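Probable amidase (Thermus thermophilus, PDB 2DC0) is probably an enzyme of the amidase family, with an alpha/beta fold built round a mixed sheet, and forms an assembly of two chains. Local coordinates at residues A[198-203]-A[287-292]. Residues are numbered along the deposited sequence; the frame is centred on the assembly and turned at random.
Sequences PLSRST and RLVRYE
Leu288, Val289 and Glu292, on the buried side of helix 281-296, meet the loop 198-203 that leads into strand 206-210 of the large mixed sheet of this amidase fold. Leu288 touches through CD2 alone, which lies 3.8 Å from Ser202 OG and 3.9 Å from Thr203 OG1, the side chains of Leu288 and Thr203 crossing obliquely. The next residue, Val289, packs its CG2 against Ser200 CB at 3.9 Å, while Val289 CG1 makes a looser apolar contact with Leu199 CG at 4.4 Å. Glu292 carries the polar part. Its CG lies anti to the carbonyl carbon, beside the backbone N (chi1 -64°), and the extended chain beyond CG carries the carboxylate to the loop. Glu292 OE2 accepts from Ser202 OG at 2.8 Å, on the syn side but somewhat out of the carboxylate plane, and also bonds Tyr327 OH; Ser202 OG is further bonded to Arg334 NH2, tying in helix 324-345. Glu292 OE1 is gripped twice: its syn lone pair takes the long but nearly straight bond from Ser202 N (3.3 Å, 173°), whereas Ser200 OG, itself receiving a bond from Thr203 OG1, donates to Glu292 OE1 at 2.6 Å from 50° above the carboxylate plane.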
ATOM      1  N   PRO A 198      20.428   3.836   3.300  1.00 21.03           N
ATOM      2  CA  PRO A 198      19.258   3.420   2.523  1.00 19.28           C
ATOM      3  C   PRO A 198      19.560   3.121   1.050  1.00 20.00           C
ATOM      4  O   PRO A 198      20.602   3.513   0.517  1.00 17.21           O
ATOM      5  CB  PRO A 198      18.301   4.599   2.691  1.00 22.27           C
ATOM      6  CG  PRO A 198      19.234   5.780   2.768  1.00 21.93           C
ATOM      7  CD  PRO A 198      20.382   5.275   3.625  1.00 21.00           C
ATOM      8  N   LEU A 199      18.661   2.381   0.407  1.00 18.06           N
ATOM      9  CA  LEU A 199      18.792   2.093  -1.015  1.00 19.63           C
ATOM     10  C   LEU A 199      17.541   2.759  -1.578  1.00 19.60           C
ATOM     11  O   LEU A 199      17.615   3.746  -2.305  1.00 19.84           O
ATOM     12  CB  LEU A 199      18.760   0.590  -1.290  1.00 18.39           C
ATOM     13  CG  LEU A 199      18.818   0.190  -2.773  1.00 18.35           C
ATOM     14  CD1 LEU A 199      20.100   0.699  -3.421  1.00 18.16           C
ATOM     15  CD2 LEU A 199      18.739  -1.332  -2.883  1.00 19.82           C
ATOM     16  N   SER A 200      16.393   2.208  -1.209  1.00 18.66           N
ATOM     17  CA  SER A 200      15.097   2.737  -1.601  1.00 19.07           C
ATOM     18  C   SER A 200      14.331   2.886  -0.291  1.00 21.01           C
ATOM     19  O   SER A 200      13.837   1.904   0.253  1.00 19.54           O
ATOM     20  CB  SER A 200      14.370   1.753  -2.515  1.00 20.36           C
ATOM     21  OG  SER A 200      13.025   2.157  -2.713  1.00 22.82           O
ATOM     22  N   ARG A 201      14.245   4.109   0.222  1.00 20.84           N
ATOM     23  CA  ARG A 201      13.554   4.344   1.482  1.00 22.53           C
ATOM     24  C   ARG A 201      12.122   3.825   1.555  1.00 21.78           C
ATOM     25  O   ARG A 201      11.687   3.399   2.620  1.00 22.01           O
ATOM     26  CB  ARG A 201      13.563   5.837   1.818  1.00 22.91           C
ATOM     27  CG  ARG A 201      14.932   6.402   2.183  1.00 28.43           C
ATOM     28  CD  ARG A 201      14.863   7.919   2.273  1.00 33.47           C
ATOM     29  NE  ARG A 201      13.866   8.355   3.247  1.00 40.12           N
ATOM     30  CZ  ARG A 201      13.261   9.539   3.220  1.00 42.40           C
ATOM     31  NH1 ARG A 201      13.549  10.413   2.260  1.00 43.77           N
ATOM     32  NH2 ARG A 201      12.366   9.850   4.149  1.00 43.18           N
ATOM     33  N   SER A 202      11.385   3.854   0.446  1.00 21.58           N
ATOM     34  CA  SER A 202       9.997   3.393   0.472  1.00 21.26           C
ATOM     35  C   SER A 202       9.852   1.909   0.151  1.00 21.99           C
ATOM     36  O   SER A 202       8.736   1.393   0.065  1.00 21.46           O
ATOM     37  CB  SER A 202       9.137   4.214  -0.500  1.00 19.80           C
ATOM     38  OG  SER A 202       9.471   3.945  -1.848  1.00 20.28           O
ATOM     39  N   THR A 203      10.977   1.219  -0.007  1.00 20.42           N
ATOM     40  CA  THR A 203      10.939  -0.199  -0.323  1.00 20.94           C
ATOM     41  C   THR A 203      11.908  -1.038   0.511  1.00 19.95           C
ATOM     42  O   THR A 203      11.789  -2.270   0.545  1.00 19.02           O
ATOM     43  CB  THR A 203      11.233  -0.422  -1.820  1.00 23.30           C
ATOM     44  OG1 THR A 203      10.401   0.451  -2.597  1.00 26.41           O
ATOM     45  CG2 THR A 203      10.938  -1.854  -2.210  1.00 24.72           C
ATOM     46  N   ARG A 287      12.418   0.801 -11.896  1.00 18.36           N
ATOM     47  CA  ARG A 287      12.449   2.252 -12.021  1.00 18.24           C
ATOM     48  C   ARG A 287      12.304   2.954 -10.679  1.00 17.98           C
ATOM     49  O   ARG A 287      13.033   3.899 -10.384  1.00 15.34           O
ATOM     50  CB  ARG A 287      11.350   2.728 -12.975  1.00 21.03           C
ATOM     51  CG  ARG A 287      11.449   2.098 -14.349  1.00 23.45           C
ATOM     52  CD  ARG A 287      10.545   2.779 -15.364  1.00 28.80           C
ATOM     53  NE  ARG A 287      10.693   2.165 -16.684  1.00 34.14           N
ATOM     54  CZ  ARG A 287      10.367   2.758 -17.829  1.00 36.30           C
ATOM     55  NH1 ARG A 287       9.873   3.990 -17.825  1.00 37.13           N
ATOM     56  NH2 ARG A 287      10.538   2.123 -18.981  1.00 37.27           N
ATOM     57  N   LEU A 288      11.371   2.486  -9.859  1.00 16.13           N
ATOM     58  CA  LEU A 288      11.145   3.100  -8.564  1.00 16.74           C
ATOM     59  C   LEU A 288      12.387   3.038  -7.675  1.00 16.42           C
ATOM     60  O   LEU A 288      12.806   4.050  -7.120  1.00 15.48           O
ATOM     61  CB  LEU A 288       9.953   2.425  -7.872  1.00 16.99           C
ATOM     62  CG  LEU A 288       9.348   3.205  -6.702  1.00 20.66           C
ATOM     63  CD1 LEU A 288       7.927   2.733  -6.411  1.00 19.92           C
ATOM     64  CD2 LEU A 288      10.241   3.031  -5.487  1.00 21.70           C
ATOM     65  N   VAL A 289      12.979   1.853  -7.556  1.00 16.79           N
ATOM     66  CA  VAL A 289      14.164   1.661  -6.729  1.00 16.85           C
ATOM     67  C   VAL A 289      15.401   2.382  -7.275  1.00 16.88           C
ATOM     68  O   VAL A 289      16.102   3.065  -6.530  1.00 16.75           O
ATOM     69  CB  VAL A 289      14.468   0.144  -6.557  1.00 16.43           C
ATOM     70  CG1 VAL A 289      15.869  -0.063  -5.966  1.00 18.66           C
ATOM     71  CG2 VAL A 289      13.423  -0.482  -5.619  1.00 17.32           C
ATOM     72  N   ARG A 290      15.682   2.231  -8.566  1.00 16.36           N
ATOM     73  CA  ARG A 290      16.853   2.894  -9.145  1.00 17.29           C
ATOM     74  C   ARG A 290      16.755   4.410  -9.016  1.00 17.17           C
ATOM     75  O   ARG A 290      17.762   5.079  -8.780  1.00 16.46           O
ATOM     76  CB  ARG A 290      17.023   2.503 -10.612  1.00 17.10           C
ATOM     77  CG  ARG A 290      17.468   1.059 -10.780  1.00 17.82           C
ATOM     78  CD  ARG A 290      17.676   0.699 -12.229  1.00 19.00           C
ATOM     79  NE  ARG A 290      18.252  -0.631 -12.374  1.00 21.76           N
ATOM     80  CZ  ARG A 290      18.402  -1.252 -13.536  1.00 23.13           C
ATOM     81  NH1 ARG A 290      18.014  -0.657 -14.657  1.00 25.83           N
ATOM     82  NH2 ARG A 290      18.939  -2.466 -13.577  1.00 23.61           N
ATOM     83  N   TYR A 291      15.547   4.952  -9.166  1.00 17.34           N
ATOM     84  CA  TYR A 291      15.358   6.392  -9.043  1.00 17.68           C
ATOM     85  C   TYR A 291      15.734   6.844  -7.637  1.00 17.85           C
ATOM     86  O   TYR A 291      16.512   7.786  -7.472  1.00 18.15           O
ATOM     87  CB  TYR A 291      13.905   6.790  -9.313  1.00 20.28           C
ATOM     88  CG  TYR A 291      13.660   8.284  -9.179  1.00 20.44           C
ATOM     89  CD1 TYR A 291      13.892   9.148 -10.251  1.00 23.31           C
ATOM     90  CD2 TYR A 291      13.239   8.838  -7.969  1.00 22.73           C
ATOM     91  CE1 TYR A 291      13.713  10.529 -10.123  1.00 22.58           C
ATOM     92  CE2 TYR A 291      13.054  10.219  -7.828  1.00 23.77           C
ATOM     93  CZ  TYR A 291      13.297  11.054  -8.913  1.00 24.32           C
ATOM     94  OH  TYR A 291      13.128  12.411  -8.782  1.00 27.27           O
ATOM     95  N   GLU A 292      15.178   6.179  -6.624  1.00 16.61           N
ATOM     96  CA  GLU A 292      15.463   6.546  -5.236  1.00 17.40           C
ATOM     97  C   GLU A 292      16.924   6.299  -4.875  1.00 18.53           C
ATOM     98  O   GLU A 292      17.545   7.126  -4.205  1.00 18.43           O
ATOM     99  CB  GLU A 292      14.554   5.774  -4.255  1.00 17.51           C
ATOM    100  CG  GLU A 292      13.059   6.093  -4.382  1.00 16.93           C
ATOM    101  CD  GLU A 292      12.210   5.518  -3.239  1.00 19.84           C
ATOM    102  OE1 GLU A 292      12.714   4.691  -2.451  1.00 18.70           O
ATOM    103  OE2 GLU A 292      11.024   5.892  -3.138  1.00 17.96           O
TER